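Local structure of tRNA (cytosine(38)-C(5))-methyltransferase (Schizosaccharomyces pombe, 6FDF) at residues Asp35-Asn47 and Lys56-Ala68. The protein methylates carbon 5 of cytosine 38 in the anticodon loop of tRNA(Asp), and more weakly of tRNA(Glu), using S-adenosyl-L-methionine as methyl donor. Numbering follows the deposited sequence.
Sequences DIVCAIDINPQAN and KLAKHMDISTLTA. With SAH (S-adenosyl-L-homocysteine), chain E.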
loop_
_atom_site.group_PDB
_atom_site.type_symbol
_atom_site.label_atom_id
_atom_site.label_comp_id
_atom_site.label_asym_id
_atom_site.label_seq_id
_atom_site.Cartn_x
_atom_site.Cartn_y
_atom_site.Cartn_z
ATOM N N ASP A 35 9.283 -15.228 -9.702
ATOM C CA ASP A 35 8.172 -15.652 -10.541
ATOM C C ASP A 35 6.919 -15.607 -9.677
ATOM O O ASP A 35 6.739 -16.455 -8.799
ATOM C CB ASP A 35 8.413 -17.049 -11.107
ATOM C CG ASP A 35 9.742 -17.164 -11.834
ATOM O OD1 ASP A 35 10.205 -16.149 -12.401
ATOM O OD2 ASP A 35 10.325 -18.269 -11.837
ATOM N N ILE A 36 6.073 -14.599 -9.901
ATOM C CA ILE A 36 4.767 -14.567 -9.252
ATOM C C ILE A 36 3.960 -15.724 -9.820
ATOM O O ILE A 36 3.480 -15.666 -10.960
ATOM C CB ILE A 36 4.035 -13.226 -9.462
ATOM C CG1 ILE A 36 4.875 -12.054 -8.953
ATOM C CG2 ILE A 36 2.680 -13.240 -8.758
ATOM C CD1 ILE A 36 5.243 -12.163 -7.524
ATOM N N VAL A 37 3.842 -16.800 -9.044
ATOM C CA VAL A 37 3.099 -17.967 -9.502
ATOM C C VAL A 37 1.623 -17.628 -9.649
ATOM O O VAL A 37 0.960 -18.048 -10.611
ATOM C CB VAL A 37 3.328 -19.140 -8.533
ATOM C CG1 VAL A 37 2.402 -20.301 -8.859
ATOM C CG2 VAL A 37 4.781 -19.578 -8.575
ATOM N N CYS A 38 1.087 -16.864 -8.703
ATOM C CA CYS A 38 -0.312 -16.475 -8.726
ATOM C C CYS A 38 -0.456 -15.201 -7.913
ATOM O O CYS A 38 0.228 -15.021 -6.901
ATOM C CB CYS A 38 -1.224 -17.567 -8.150
ATOM S SG CYS A 38 -2.992 -17.335 -8.521
ATOM N N ALA A 39 -1.344 -14.329 -8.368
ATOM C CA ALA A 39 -1.780 -13.158 -7.620
ATOM C C ALA A 39 -3.272 -13.324 -7.386
ATOM O O ALA A 39 -4.013 -13.616 -8.327
ATOM C CB ALA A 39 -1.477 -11.872 -8.387
ATOM N N ILE A 40 -3.712 -13.197 -6.139
ATOM C CA ILE A 40 -5.097 -13.502 -5.789
ATOM C C ILE A 40 -5.773 -12.249 -5.261
ATOM O O ILE A 40 -5.296 -11.637 -4.297
ATOM C CB ILE A 40 -5.183 -14.637 -4.760
ATOM C CG1 ILE A 40 -4.556 -15.910 -5.332
ATOM C CG2 ILE A 40 -6.632 -14.893 -4.390
ATOM C CD1 ILE A 40 -4.690 -17.114 -4.431
ATOM N N ASP A 41 -6.896 -11.884 -5.878
ATOM C CA ASP A 41 -7.711 -10.775 -5.405
ATOM C C ASP A 41 -9.144 -11.028 -5.846
ATOM O O ASP A 41 -9.391 -11.573 -6.925
ATOM C CB ASP A 41 -7.197 -9.426 -5.932
ATOM C CG ASP A 41 -7.669 -8.246 -5.094
ATOM O OD1 ASP A 41 -8.897 -8.019 -5.018
ATOM O OD2 ASP A 41 -6.809 -7.550 -4.506
ATOM N N ILE A 42 -10.087 -10.614 -5.000
ATOM C CA ILE A 42 -11.506 -10.799 -5.286
ATOM C C ILE A 42 -12.072 -9.674 -6.143
ATOM O O ILE A 42 -13.172 -9.821 -6.700
ATOM C CB ILE A 42 -12.267 -10.933 -3.951
ATOM C CG1 ILE A 42 -13.633 -11.586 -4.154
ATOM C CG2 ILE A 42 -12.394 -9.572 -3.264
ATOM C CD1 ILE A 42 -14.374 -11.828 -2.858
ATOM N N ASN A 43 -11.346 -8.567 -6.286
ATOM C CA ASN A 43 -11.833 -7.389 -6.991
ATOM C C ASN A 43 -11.464 -7.517 -8.464
ATOM O O ASN A 43 -10.277 -7.404 -8.805
ATOM C CB ASN A 43 -11.222 -6.126 -6.382
ATOM C CG ASN A 43 -11.724 -4.834 -7.029
ATOM O OD1 ASN A 43 -12.084 -4.798 -8.201
ATOM N ND2 ASN A 43 -11.738 -3.764 -6.251
ATOM N N PRO A 44 -12.421 -7.753 -9.366
ATOM C CA PRO A 44 -12.055 -7.888 -10.788
ATOM C C PRO A 44 -11.468 -6.622 -11.398
ATOM O O PRO A 44 -10.704 -6.718 -12.366
ATOM C CB PRO A 44 -13.380 -8.278 -11.459
ATOM C CG PRO A 44 -14.439 -7.793 -10.527
ATOM C CD PRO A 44 -13.869 -7.894 -9.142
ATOM N N GLN A 45 -11.786 -5.438 -10.868
ATOM C CA GLN A 45 -11.156 -4.226 -11.388
ATOM C C GLN A 45 -9.665 -4.206 -11.069
ATOM O O GLN A 45 -8.850 -3.815 -11.912
ATOM C CB GLN A 45 -11.853 -2.982 -10.838
ATOM C CG GLN A 45 -13.285 -2.827 -11.332
ATOM C CD GLN A 45 -13.902 -1.501 -10.940
ATOM O OE1 GLN A 45 -13.978 -0.577 -11.752
ATOM N NE2 GLN A 45 -14.343 -1.397 -9.691
ATOM N N ALA A 46 -9.292 -4.617 -9.853
ATOM C CA ALA A 46 -7.877 -4.732 -9.511
ATOM C C ALA A 46 -7.188 -5.740 -10.419
ATOM O O ALA A 46 -6.087 -5.493 -10.929
ATOM C CB ALA A 46 -7.719 -5.139 -8.047
ATOM N N ASN A 47 -7.824 -6.897 -10.616
ATOM C CA ASN A 47 -7.233 -7.950 -11.437
ATOM C C ASN A 47 -7.049 -7.493 -12.877
ATOM O O ASN A 47 -6.075 -7.874 -13.539
ATOM C CB ASN A 47 -8.114 -9.197 -11.394
ATOM C CG ASN A 47 -8.095 -9.872 -10.048
ATOM O OD1 ASN A 47 -7.218 -9.616 -9.231
ATOM N ND2 ASN A 47 -9.058 -10.754 -9.813
ATOM N N LYS A 56 -0.883 -12.026 -17.311
ATOM C CA LYS A 56 -2.080 -12.706 -16.812
ATOM C C LYS A 56 -1.683 -13.643 -15.675
ATOM O O LYS A 56 -1.498 -14.851 -15.847
ATOM C CB LYS A 56 -2.787 -13.445 -17.940
ATOM C CG LYS A 56 -3.137 -12.540 -19.104
ATOM C CD LYS A 56 -3.879 -13.286 -20.193
ATOM C CE LYS A 56 -4.260 -12.349 -21.325
ATOM N NZ LYS A 56 -5.028 -13.062 -22.386
ATOM N N LEU A 57 -1.549 -13.054 -14.488
ATOM C CA LEU A 57 -1.205 -13.776 -13.272
ATOM C C LEU A 57 -2.258 -13.679 -12.177
ATOM O O LEU A 57 -2.237 -14.503 -11.253
ATOM C CB LEU A 57 0.131 -13.271 -12.706
ATOM C CG LEU A 57 1.331 -13.363 -13.653
ATOM C CD1 LEU A 57 2.531 -12.634 -13.043
ATOM C CD2 LEU A 57 1.661 -14.819 -13.944
ATOM N N ALA A 58 -3.170 -12.709 -12.249
ATOM C CA ALA A 58 -4.125 -12.458 -11.176
ATOM C C ALA A 58 -5.368 -13.307 -11.394
ATOM O O ALA A 58 -5.918 -13.341 -12.501
ATOM C CB ALA A 58 -4.498 -10.977 -11.113
ATOM N N LYS A 59 -5.805 -13.990 -10.338
ATOM C CA LYS A 59 -6.989 -14.836 -10.381
ATOM C C LYS A 59 -8.025 -14.395 -9.358
ATOM O O LYS A 59 -7.685 -13.983 -8.242
ATOM C CB LYS A 59 -6.613 -16.300 -10.109
ATOM C CG LYS A 59 -6.056 -17.049 -11.307
ATOM C CD LYS A 59 -7.170 -17.564 -12.210
ATOM C CE LYS A 59 -6.687 -17.747 -13.641
ATOM N NZ LYS A 59 -7.557 -17.032 -14.613
ATOM N N HIS A 60 -9.290 -14.464 -9.764
ATOM C CA HIS A 60 -10.416 -14.121 -8.904
ATOM C C HIS A 60 -10.676 -15.284 -7.955
ATOM O O HIS A 60 -11.122 -16.354 -8.384
ATOM C CB HIS A 60 -11.655 -13.813 -9.740
ATOM C CG HIS A 60 -12.814 -13.322 -8.932
ATOM N ND1 HIS A 60 -13.616 -14.165 -8.193
ATOM C CD2 HIS A 60 -13.299 -12.073 -8.733
ATOM C CE1 HIS A 60 -14.551 -13.459 -7.583
ATOM N NE2 HIS A 60 -14.380 -12.186 -7.893
ATOM N N MET A 61 -10.426 -15.078 -6.667
ATOM C CA MET A 61 -10.634 -16.141 -5.696
ATOM C C MET A 61 -10.769 -15.532 -4.308
ATOM O O MET A 61 -10.049 -14.593 -3.966
ATOM C CB MET A 61 -9.479 -17.146 -5.744
ATOM C CG MET A 61 -9.460 -18.159 -4.627
ATOM S SD MET A 61 -8.418 -19.574 -5.027
ATOM C CE MET A 61 -7.458 -18.951 -6.411
ATOM N N ASP A 62 -11.702 -16.072 -3.525
ATOM C CA ASP A 62 -11.895 -15.665 -2.137
ATOM C C ASP A 62 -10.835 -16.358 -1.289
ATOM O O ASP A 62 -10.854 -17.585 -1.141
ATOM C CB ASP A 62 -13.308 -16.024 -1.681
ATOM C CG ASP A 62 -13.584 -15.654 -0.231
ATOM O OD1 ASP A 62 -12.705 -15.074 0.445
ATOM O OD2 ASP A 62 -14.700 -15.956 0.239
ATOM N N ILE A 63 -9.917 -15.574 -0.715
ATOM C CA ILE A 63 -8.817 -16.136 0.062
ATOM C C ILE A 63 -9.315 -16.945 1.252
ATOM O O ILE A 63 -8.626 -17.861 1.714
ATOM C CB ILE A 63 -7.869 -14.983 0.463
ATOM C CG1 ILE A 63 -7.062 -14.555 -0.765
ATOM C CG2 ILE A 63 -6.939 -15.363 1.622
ATOM C CD1 ILE A 63 -6.316 -13.252 -0.616
ATOM N N SER A 64 -10.528 -16.672 1.728
ATOM C CA SER A 64 -11.076 -17.466 2.819
ATOM C C SER A 64 -11.424 -18.891 2.407
ATOM O O SER A 64 -11.665 -19.727 3.286
ATOM C CB SER A 64 -12.324 -16.793 3.377
ATOM O OG SER A 64 -13.416 -16.997 2.496
ATOM N N THR A 65 -11.442 -19.200 1.108
ATOM C CA THR A 65 -11.734 -20.547 0.638
ATOM C C THR A 65 -10.487 -21.328 0.262
ATOM O O THR A 65 -10.601 -22.499 -0.117
ATOM C CB THR A 65 -12.693 -20.511 -0.564
ATOM O OG1 THR A 65 -12.003 -20.021 -1.723
ATOM C CG2 THR A 65 -13.892 -19.625 -0.271
ATOM N N LEU A 66 -9.304 -20.719 0.361
ATOM C CA LEU A 66 -8.078 -21.431 0.040
ATOM C C LEU A 66 -7.858 -22.580 1.015
ATOM O O LEU A 66 -8.096 -22.454 2.218
ATOM C CB LEU A 66 -6.887 -20.467 0.088
ATOM C CG LEU A 66 -6.713 -19.534 -1.109
ATOM C CD1 LEU A 66 -5.668 -18.462 -0.788
ATOM C CD2 LEU A 66 -6.308 -20.330 -2.336
ATOM N N THR A 67 -7.400 -23.708 0.486
ATOM C CA THR A 67 -7.090 -24.895 1.267
ATOM C C THR A 67 -5.597 -25.174 1.235
ATOM O O THR A 67 -4.842 -24.587 0.456
ATOM C CB THR A 67 -7.827 -26.115 0.716
ATOM O OG1 THR A 67 -7.314 -26.396 -0.594
ATOM C CG2 THR A 67 -9.323 -25.847 0.639
ATOM N N ALA A 68 -5.176 -26.118 2.077
ATOM C CA ALA A 68 -3.768 -26.495 2.093
ATOM C C ALA A 68 -3.347 -27.084 0.755
ATOM O O ALA A 68 -2.216 -26.863 0.306
ATOM C CB ALA A 68 -3.496 -27.486 3.224
HETATM N N SAH E . -1.640 -4.688 -1.685
HETATM C CA SAH E . -2.434 -4.428 -2.866
HETATM C CB SAH E . -3.863 -4.013 -2.507
HETATM C CG SAH E . -4.290 -4.578 -1.154
HETATM S SD SAH E . -5.780 -3.847 -0.547
HETATM C C SAH E . -1.770 -3.383 -3.706
HETATM O O SAH E . -0.648 -2.963 -3.348
HETATM O OXT SAH E . -2.369 -2.997 -4.733
HETATM C "C5'" SAH E . -6.540 -5.359 -0.074
HETATM C "C4'" SAH E . -6.965 -6.125 -1.327
HETATM O "O4'" SAH E . -7.408 -7.403 -0.909
HETATM C "C3'" SAH E . -8.106 -5.458 -2.095
HETATM O "O3'" SAH E . -7.759 -5.340 -3.474
HETATM C "C2'" SAH E . -9.271 -6.442 -1.974
HETATM O "O2'" SAH E . -10.009 -6.556 -3.196
HETATM C "C1'" SAH E . -8.565 -7.753 -1.647
HETATM N N9 SAH E . -9.340 -8.667 -0.782
HETATM C C8 SAH E . -10.003 -8.362 0.352
HETATM N N7 SAH E . -10.593 -9.465 0.872
HETATM C C5 SAH E . -10.312 -10.509 0.068
HETATM C C6 SAH E . -10.622 -11.953 0.038
HETATM N N6 SAH E . -11.378 -12.519 1.004
HETATM N N1 SAH E . -10.121 -12.672 -0.994
HETATM C C2 SAH E . -9.368 -12.117 -1.960
HETATM N N3 SAH E . -9.047 -10.811 -1.995
HETATM C C4 SAH E . -9.491 -9.971 -1.025
#
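A39 pairs with A58 and I40 with K59 in parallel register, the strand axes crossing at 45°: A39 N donates to L57 O, K59 N to A39 O (2.7 Å) and D41 N to K59 O, the last longer at 3.3 Å. N47 ND2 then grips D41 O at 3.0 Å, nearly in its own amide plane, while its OD1 lies against A58 CB.

Apolar contact gathers on I40. With chi1 at -61°, its CG2 stands anti to the backbone N and is carried to 3.7 Å from I63 CG1, and its CD1 meets L66 CD1 tip to tip and M61 CE.

D41 and the turn after strand 58-60, D62 and I63, hold S-adenosyl-L-homocysteine. D41 takes the ribose as a fork, OD1 from O2' and OD2 from O3', each at 2.6 Å; OD1 also accepts from N43 N, an Asx turn. With an alanine in place of D41, both ribose hydroxyls would probably lose their acceptors and the N43 turn its pin. The adenine edge is read by D62 OD1, accepting from N6, and by I63 N, donating to N1 (2.9 Å, 179° at the hydrogen).

This is the Rossmann-like beta-alpha-beta unit of class I methyltransferases: helix 44-54 links edge strand 58-60 to strand 34-41, which pairs beyond with strand 11-16, while F74 of helix 68-74 packs on I40 and L66.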